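Local coordinates for protein serpin-ZX (PDB 3LE2) that inhibits proteases such as metacaspase-9 and RD21A, offering its reactive center loop for cleavage and trapping the attacker covalently, and thereby restrains programmed cell death, at residues 235-246 and 366-377. Sequence-based numbering, arbitrary orientation. Where two conformers were deposited one is given.
With ACT (acetate ion), chain C.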
ATOM      1  N   GLN A 235       7.674  -3.518  13.397  1.00 25.55           N
ATOM      2  CA  GLN A 235       6.602  -2.855  14.116  1.00 32.56           C
ATOM      3  C   GLN A 235       5.670  -2.165  13.124  1.00 29.13           C
ATOM      4  O   GLN A 235       6.011  -1.129  12.549  1.00 30.50           O
ATOM      5  CB  GLN A 235       7.151  -1.837  15.124  1.00 42.33           C
ATOM      6  CG  GLN A 235       6.035  -1.018  15.808  1.00 45.37           C
ATOM      7  CD  GLN A 235       5.039  -1.901  16.557  1.00 52.69           C
ATOM      8  OE1 GLN A 235       3.866  -2.020  16.178  1.00 43.89           O
ATOM      9  NE2 GLN A 235       5.512  -2.537  17.623  1.00 60.24           N
ATOM     10  N   PHE A 236       4.490  -2.738  12.928  1.00 29.78           N
ATOM     11  CA  PHE A 236       3.532  -2.157  12.001  1.00 30.89           C
ATOM     12  C   PHE A 236       2.557  -1.288  12.764  1.00 29.19           C
ATOM     13  O   PHE A 236       2.222  -1.581  13.906  1.00 26.71           O
ATOM     14  CB  PHE A 236       2.758  -3.256  11.276  1.00 28.58           C
ATOM     15  CG  PHE A 236       3.614  -4.157  10.434  1.00 31.25           C
ATOM     16  CD1 PHE A 236       4.035  -5.386  10.917  1.00 29.04           C
ATOM     17  CD2 PHE A 236       3.984  -3.780   9.153  1.00 29.45           C
ATOM     18  CE1 PHE A 236       4.818  -6.218  10.145  1.00 29.48           C
ATOM     19  CE2 PHE A 236       4.761  -4.616   8.361  1.00 25.93           C
ATOM     20  CZ  PHE A 236       5.178  -5.835   8.855  1.00 28.67           C
ATOM     21  N   SER A 237       2.108  -0.214  12.130  1.00 31.52           N
ATOM     22  CA  SER A 237       1.017   0.601  12.662  1.00 26.32           C
ATOM     23  C   SER A 237       0.136   1.093  11.519  1.00 24.05           C
ATOM     24  O   SER A 237       0.549   1.117  10.354  1.00 23.83           O
ATOM     25  CB  SER A 237       1.555   1.803  13.445  1.00 26.37           C
ATOM     26  OG  SER A 237       2.483   1.387  14.422  1.00 32.60           O
ATOM     27  N   MET A 238      -1.080   1.486  11.860  1.00 24.74           N
ATOM     28  CA  MET A 238      -1.958   2.128  10.894  1.00 26.06           C
ATOM     29  C   MET A 238      -2.172   3.550  11.363  1.00 24.52           C
ATOM     30  O   MET A 238      -2.398   3.802  12.547  1.00 28.43           O
ATOM     31  CB  MET A 238      -3.303   1.382  10.739  1.00 24.36           C
ATOM     32  CG  MET A 238      -4.321   2.106   9.832  1.00 25.25           C
ATOM     33  SD  MET A 238      -5.893   1.244   9.614  1.00 31.30           S
ATOM     34  CE  MET A 238      -5.418   0.002   8.405  1.00 26.83           C
ATOM     35  N   TYR A 239      -2.071   4.482  10.432  1.00 21.49           N
ATOM     36  CA  TYR A 239      -2.249   5.876  10.755  1.00 22.26           C
ATOM     37  C   TYR A 239      -3.482   6.408  10.053  1.00 26.37           C
ATOM     38  O   TYR A 239      -3.754   6.062   8.886  1.00 25.41           O
ATOM     39  CB  TYR A 239      -0.993   6.672  10.372  1.00 25.81           C
ATOM     40  CG  TYR A 239       0.207   6.261  11.200  1.00 27.92           C
ATOM     41  CD1 TYR A 239       0.373   6.721  12.504  1.00 17.06           C
ATOM     42  CD2 TYR A 239       1.146   5.381  10.690  1.00 24.69           C
ATOM     43  CE1 TYR A 239       1.452   6.311  13.275  1.00 24.99           C
ATOM     44  CE2 TYR A 239       2.224   4.984  11.436  1.00 32.26           C
ATOM     45  CZ  TYR A 239       2.382   5.449  12.727  1.00 26.27           C
ATOM     46  OH  TYR A 239       3.475   5.028  13.441  1.00 28.15           O
ATOM     47  N   PHE A 240      -4.230   7.231  10.787  1.00 25.02           N
ATOM     48  CA  PHE A 240      -5.445   7.865  10.288  1.00 31.54           C
ATOM     49  C   PHE A 240      -5.209   9.362  10.238  1.00 29.98           C
ATOM     50  O   PHE A 240      -4.835   9.956  11.245  1.00 22.99           O
ATOM     51  CB  PHE A 240      -6.624   7.583  11.220  1.00 31.48           C
ATOM     52  CG  PHE A 240      -6.946   6.123  11.375  1.00 28.53           C
ATOM     53  CD1 PHE A 240      -8.100   5.596  10.829  1.00 28.24           C
ATOM     54  CD2 PHE A 240      -6.092   5.279  12.074  1.00 29.44           C
ATOM     55  CE1 PHE A 240      -8.405   4.259  10.968  1.00 25.93           C
ATOM     56  CE2 PHE A 240      -6.388   3.940  12.217  1.00 34.79           C
ATOM     57  CZ  PHE A 240      -7.547   3.430  11.661  1.00 31.73           C
ATOM     58  N   TYR A 241      -5.416   9.953   9.062  1.00 28.37           N
ATOM     59  CA  TYR A 241      -5.252  11.381   8.873  1.00 26.03           C
ATOM     60  C   TYR A 241      -6.613  11.999   8.636  1.00 28.00           C
ATOM     61  O   TYR A 241      -7.201  11.847   7.559  1.00 29.78           O
ATOM     62  CB  TYR A 241      -4.296  11.683   7.717  1.00 22.38           C
ATOM     63  CG  TYR A 241      -2.977  10.960   7.855  1.00 25.52           C
ATOM     64  CD1 TYR A 241      -1.813  11.631   8.263  1.00 33.58           C
ATOM     65  CD2 TYR A 241      -2.891   9.598   7.587  1.00 26.99           C
ATOM     66  CE1 TYR A 241      -0.595  10.949   8.394  1.00 30.55           C
ATOM     67  CE2 TYR A 241      -1.692   8.911   7.712  1.00 29.32           C
ATOM     68  CZ  TYR A 241      -0.552   9.580   8.113  1.00 30.16           C
ATOM     69  OH  TYR A 241       0.614   8.859   8.226  1.00 27.81           O
ATOM     70  N   LEU A 242      -7.090  12.708   9.656  1.00 26.76           N
ATOM     71  CA  LEU A 242      -8.456  13.197   9.722  1.00 26.19           C
ATOM     72  C   LEU A 242      -8.553  14.725   9.609  1.00 27.02           C
ATOM     73  O   LEU A 242      -8.222  15.442  10.542  1.00 27.89           O
ATOM     74  CB  LEU A 242      -9.070  12.730  11.040  1.00 21.84           C
ATOM     75  CG  LEU A 242     -10.557  12.959  11.304  1.00 32.93           C
ATOM     76  CD1 LEU A 242     -11.394  12.139  10.342  1.00 28.20           C
ATOM     77  CD2 LEU A 242     -10.898  12.607  12.751  1.00 24.78           C
ATOM     78  N   PRO A 243      -9.026  15.230   8.459  1.00 29.94           N
ATOM     79  CA  PRO A 243      -9.234  16.673   8.305  1.00 22.38           C
ATOM     80  C   PRO A 243     -10.218  17.168   9.351  1.00 27.40           C
ATOM     81  O   PRO A 243     -11.088  16.400   9.756  1.00 27.74           O
ATOM     82  CB  PRO A 243      -9.890  16.789   6.929  1.00 24.66           C
ATOM     83  CG  PRO A 243      -9.575  15.516   6.232  1.00 26.81           C
ATOM     84  CD  PRO A 243      -9.509  14.474   7.294  1.00 26.48           C
ATOM     85  N   ASP A 244     -10.087  18.418   9.786  1.00 26.19           N
ATOM     86  CA  ASP A 244     -11.080  19.001  10.682  1.00 31.67           C
ATOM     87  C   ASP A 244     -12.425  19.094   9.965  1.00 33.67           C
ATOM     88  O   ASP A 244     -13.463  18.777  10.543  1.00 34.43           O
ATOM     89  CB  ASP A 244     -10.637  20.389  11.163  1.00 30.62           C
ATOM     90  CG  ASP A 244      -9.389  20.335  12.045  1.00 34.53           C
ATOM     91  OD1 ASP A 244      -8.989  19.225  12.451  1.00 33.76           O
ATOM     92  OD2 ASP A 244      -8.810  21.398  12.335  1.00 34.49           O
ATOM     93  N   ALA A 245     -12.399  19.523   8.704  1.00 29.47           N
ATOM     94  CA  ALA A 245     -13.626  19.685   7.913  1.00 35.35           C
ATOM     95  C   ALA A 245     -14.126  18.372   7.277  1.00 34.22           C
ATOM     96  O   ALA A 245     -13.336  17.564   6.771  1.00 32.02           O
ATOM     97  CB  ALA A 245     -13.435  20.774   6.842  1.00 28.47           C
ATOM     98  N   ASN A 246     -15.442  18.174   7.305  1.00 32.18           N
ATOM     99  CA  ASN A 246     -16.056  16.973   6.745  1.00 32.74           C
ATOM    100  C   ASN A 246     -15.608  16.704   5.303  1.00 27.87           C
ATOM    101  O   ASN A 246     -15.414  15.564   4.903  1.00 32.06           O
ATOM    102  CB  ASN A 246     -17.585  17.058   6.822  1.00 28.17           C
ATOM    103  CG  ASN A 246     -18.117  16.865   8.229  1.00 35.18           C
ATOM    104  OD1 ASN A 246     -17.412  16.398   9.120  1.00 40.33           O
ATOM    105  ND2 ASN A 246     -19.375  17.224   8.432  1.00 39.44           N
ATOM    106  N   ALA A 366     -13.875  10.039  13.792  1.00 28.62           N
ATOM    107  CA  ALA A 366     -13.677   9.885  12.361  1.00 30.31           C
ATOM    108  C   ALA A 366     -15.004   9.606  11.669  1.00 35.71           C
ATOM    109  O   ALA A 366     -15.208   8.543  11.080  1.00 33.39           O
ATOM    110  CB  ALA A 366     -12.687   8.772  12.089  1.00 27.19           C
ATOM    111  N   ASP A 367     -15.909  10.572  11.754  1.00 34.02           N
ATOM    112  CA  ASP A 367     -17.225  10.425  11.168  1.00 30.94           C
ATOM    113  C   ASP A 367     -17.272  11.085   9.803  1.00 31.96           C
ATOM    114  O   ASP A 367     -18.332  11.492   9.335  1.00 29.06           O
ATOM    115  CB  ASP A 367     -18.272  11.043  12.087  1.00 31.02           C
ATOM    116  CG  ASP A 367     -18.080  12.530  12.261  1.00 37.88           C
ATOM    117  OD1 ASP A 367     -17.050  13.066  11.795  1.00 35.09           O
ATOM    118  OD2 ASP A 367     -18.958  13.175  12.867  1.00 39.73           O
ATOM    119  N   HIS A 368     -16.110  11.210   9.173  1.00 32.86           N
ATOM    120  CA  HIS A 368     -16.031  11.737   7.819  1.00 29.87           C
ATOM    121  C   HIS A 368     -14.740  11.230   7.184  1.00 30.35           C
ATOM    122  O   HIS A 368     -13.925  10.624   7.871  1.00 28.25           O
ATOM    123  CB  HIS A 368     -16.120  13.263   7.818  1.00 29.64           C
ATOM    124  CG  HIS A 368     -15.155  13.925   8.748  1.00 34.50           C
ATOM    125  ND1 HIS A 368     -15.340  13.952  10.116  1.00 35.22           N
ATOM    126  CD2 HIS A 368     -14.003  14.599   8.510  1.00 35.34           C
ATOM    127  CE1 HIS A 368     -14.341  14.606  10.682  1.00 25.16           C
ATOM    128  NE2 HIS A 368     -13.517  15.011   9.730  1.00 29.60           N
ATOM    129  N   PRO A 369     -14.569  11.433   5.867  1.00 30.97           N
ATOM    130  CA  PRO A 369     -13.431  10.839   5.147  1.00 31.62           C
ATOM    131  C   PRO A 369     -12.043  11.203   5.673  1.00 29.41           C
ATOM    132  O   PRO A 369     -11.752  12.355   5.987  1.00 29.41           O
ATOM    133  CB  PRO A 369     -13.620  11.346   3.718  1.00 24.37           C
ATOM    134  CG  PRO A 369     -15.111  11.472   3.602  1.00 31.13           C
ATOM    135  CD  PRO A 369     -15.544  12.025   4.939  1.00 26.73           C
ATOM    136  N   PHE A 370     -11.191  10.187   5.742  1.00 30.95           N
ATOM    137  CA  PHE A 370      -9.844  10.323   6.255  1.00 30.51           C
ATOM    138  C   PHE A 370      -8.891   9.515   5.391  1.00 32.51           C
ATOM    139  O   PHE A 370      -9.327   8.633   4.645  1.00 27.31           O
ATOM    140  CB  PHE A 370      -9.773   9.858   7.715  1.00 28.59           C
ATOM    141  CG  PHE A 370     -10.396   8.494   7.975  1.00 24.93           C
ATOM    142  CD1 PHE A 370     -11.743   8.378   8.291  1.00 24.07           C
ATOM    143  CD2 PHE A 370      -9.621   7.345   7.971  1.00 22.34           C
ATOM    144  CE1 PHE A 370     -12.327   7.129   8.555  1.00 24.78           C
ATOM    145  CE2 PHE A 370     -10.193   6.088   8.236  1.00 25.19           C
ATOM    146  CZ  PHE A 370     -11.550   5.984   8.534  1.00 23.14           C
ATOM    147  N   LEU A 371      -7.601   9.837   5.473  1.00 25.75           N
ATOM    148  CA  LEU A 371      -6.587   9.049   4.797  1.00 23.53           C
ATOM    149  C   LEU A 371      -6.101   7.956   5.712  1.00 25.21           C
ATOM    150  O   LEU A 371      -6.257   8.035   6.929  1.00 24.64           O
ATOM    151  CB  LEU A 371      -5.387   9.899   4.387  1.00 21.13           C
ATOM    152  CG  LEU A 371      -5.582  10.811   3.185  1.00 40.81           C
ATOM    153  CD1 LEU A 371      -4.345  11.661   2.984  1.00 35.89           C
ATOM    154  CD2 LEU A 371      -5.900   9.976   1.936  1.00 30.66           C
ATOM    155  N   LEU A 372      -5.523   6.924   5.104  0.59 26.46           N
ATOM    156  CA  LEU A 372      -4.985   5.771   5.811  0.59 26.55           C
ATOM    157  C   LEU A 372      -3.578   5.505   5.327  0.59 24.89           C
ATOM    158  O   LEU A 372      -3.305   5.583   4.127  0.59 25.16           O
ATOM    159  CB  LEU A 372      -5.810   4.519   5.502  0.59 29.61           C
ATOM    160  CG  LEU A 372      -7.205   4.357   6.089  0.59 32.27           C
ATOM    161  CD1 LEU A 372      -7.764   3.009   5.653  0.59 25.84           C
ATOM    162  CD2 LEU A 372      -7.143   4.467   7.597  0.59 24.51           C
ATOM    163  N   VAL A 373      -2.694   5.158   6.257  1.00 23.79           N
ATOM    164  CA  VAL A 373      -1.337   4.739   5.912  1.00 23.95           C
ATOM    165  C   VAL A 373      -0.890   3.593   6.838  1.00 26.35           C
ATOM    166  O   VAL A 373      -1.041   3.670   8.054  1.00 24.73           O
ATOM    167  CB  VAL A 373      -0.326   5.921   5.989  1.00 28.82           C
ATOM    168  CG1 VAL A 373       1.098   5.439   5.730  1.00 23.95           C
ATOM    169  CG2 VAL A 373      -0.709   7.021   4.999  1.00 23.96           C
ATOM    170  N   VAL A 374      -0.376   2.516   6.255  1.00 24.43           N
ATOM    171  CA  VAL A 374       0.150   1.415   7.046  1.00 26.68           C
ATOM    172  C   VAL A 374       1.640   1.363   6.796  1.00 26.39           C
ATOM    173  O   VAL A 374       2.075   1.252   5.657  1.00 27.19           O
ATOM    174  CB  VAL A 374      -0.486   0.045   6.694  1.00 29.73           C
ATOM    175  CG1 VAL A 374       0.282  -1.093   7.382  1.00 25.09           C
ATOM    176  CG2 VAL A 374      -1.966   0.005   7.084  1.00 22.04           C
ATOM    177  N   THR A 375       2.422   1.465   7.864  1.00 24.91           N
ATOM    178  CA  THR A 375       3.862   1.516   7.719  1.00 33.03           C
ATOM    179  C   THR A 375       4.543   0.562   8.661  1.00 33.57           C
ATOM    180  O   THR A 375       4.015   0.200   9.716  1.00 24.63           O
ATOM    181  CB  THR A 375       4.416   2.890   8.095  1.00 36.49           C
ATOM    182  OG1 THR A 375       4.274   3.060   9.508  1.00 47.17           O
ATOM    183  CG2 THR A 375       3.657   3.989   7.389  1.00 30.36           C
ATOM    184  N   GLU A 376       5.749   0.184   8.271  1.00 30.30           N
ATOM    185  CA  GLU A 376       6.607  -0.569   9.139  1.00 24.92           C
ATOM    186  C   GLU A 376       7.538   0.489   9.733  1.00 31.08           C
ATOM    187  O   GLU A 376       8.261   1.187   9.009  1.00 30.20           O
ATOM    188  CB  GLU A 376       7.326  -1.665   8.343  1.00 24.13           C
ATOM    189  CG  GLU A 376       7.989  -2.731   9.205  1.00 34.14           C
ATOM    190  CD  GLU A 376       9.175  -2.177   9.985  1.00 36.60           C
ATOM    191  OE1 GLU A 376      10.129  -1.710   9.325  1.00 37.55           O
ATOM    192  OE2 GLU A 376       9.146  -2.192  11.240  1.00 32.94           O
ATOM    193  N   ASN A 377       7.472   0.637  11.052  1.00 38.42           N
ATOM    194  CA  ASN A 377       8.133   1.745  11.748  1.00 35.30           C
ATOM    195  C   ASN A 377       9.668   1.686  11.821  1.00 31.55           C
ATOM    196  O   ASN A 377      10.317   2.724  11.858  1.00 35.22           O
ATOM    197  CB  ASN A 377       7.524   1.941  13.150  1.00 33.10           C
ATOM    198  CG  ASN A 377       6.046   2.417  13.101  1.00 51.27           C
ATOM    199  OD1 ASN A 377       5.722   3.445  12.488  1.00 41.27           O
ATOM    200  ND2 ASN A 377       5.157   1.673  13.768  1.00 43.60           N
TER
HETATM  201  C   ACT C 393       2.709   5.027  16.750  1.00 50.92           C
HETATM  202  O   ACT C 393       2.102   3.946  16.507  1.00 45.68           O
HETATM  203  OXT ACT C 393       2.135   6.088  16.398  1.00 40.26           O
HETATM  204  CH3 ACT C 393       4.047   5.057  17.434  1.00 43.40           C
HETATM  205  O   HOH W   1     -12.619  14.607   4.606  1.00 30.36           O
HETATM  206  O   HOH W   2     -18.254  16.033  11.980  1.00 56.97           O
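His368 lies between Leu242 and Asn246, with Leu242 CD1 3.9 Å from the ring centroid in a CH-pi contact and Asn246 OD1 over the opposite face. Imidazole suits the place because both its nitrogens bond in the ring plane: NE2 donates to Pro243 O (2.8 Å, 168° at the hydrogen) and ND1 to Asp367 OD1 (2.6 Å), which fixes the ring's rotation and would favour a protonated histidine. Its chi1 of 52°, with CG between backbone N and carbonyl carbon, turns the ring to the opposing chain.

From there strands 236-243 and 370-376 run antiparallel. On one face, Leu372 CD2 sits over the Phe240 ring (3.9 Å to the centroid), while Phe370 CE2 meets the edge of that ring, the two ring planes 42° apart; strand 277-289 packs against Phe370 and Leu372. On the other face, Tyr241 lays CE2 against Val373 CG2 (3.4 Å), a flat ring beside a compact branched neighbour. At the far end, Asn377 uses both ends of its amide: ND2 donates to Ser237 OG (2.8 Å), and OD1 accepts from Tyr239 OH (2.9 Å).

Flanked by strands 220-226 and 382-388, this is the central antiparallel pairing of serpin beta-sheet B.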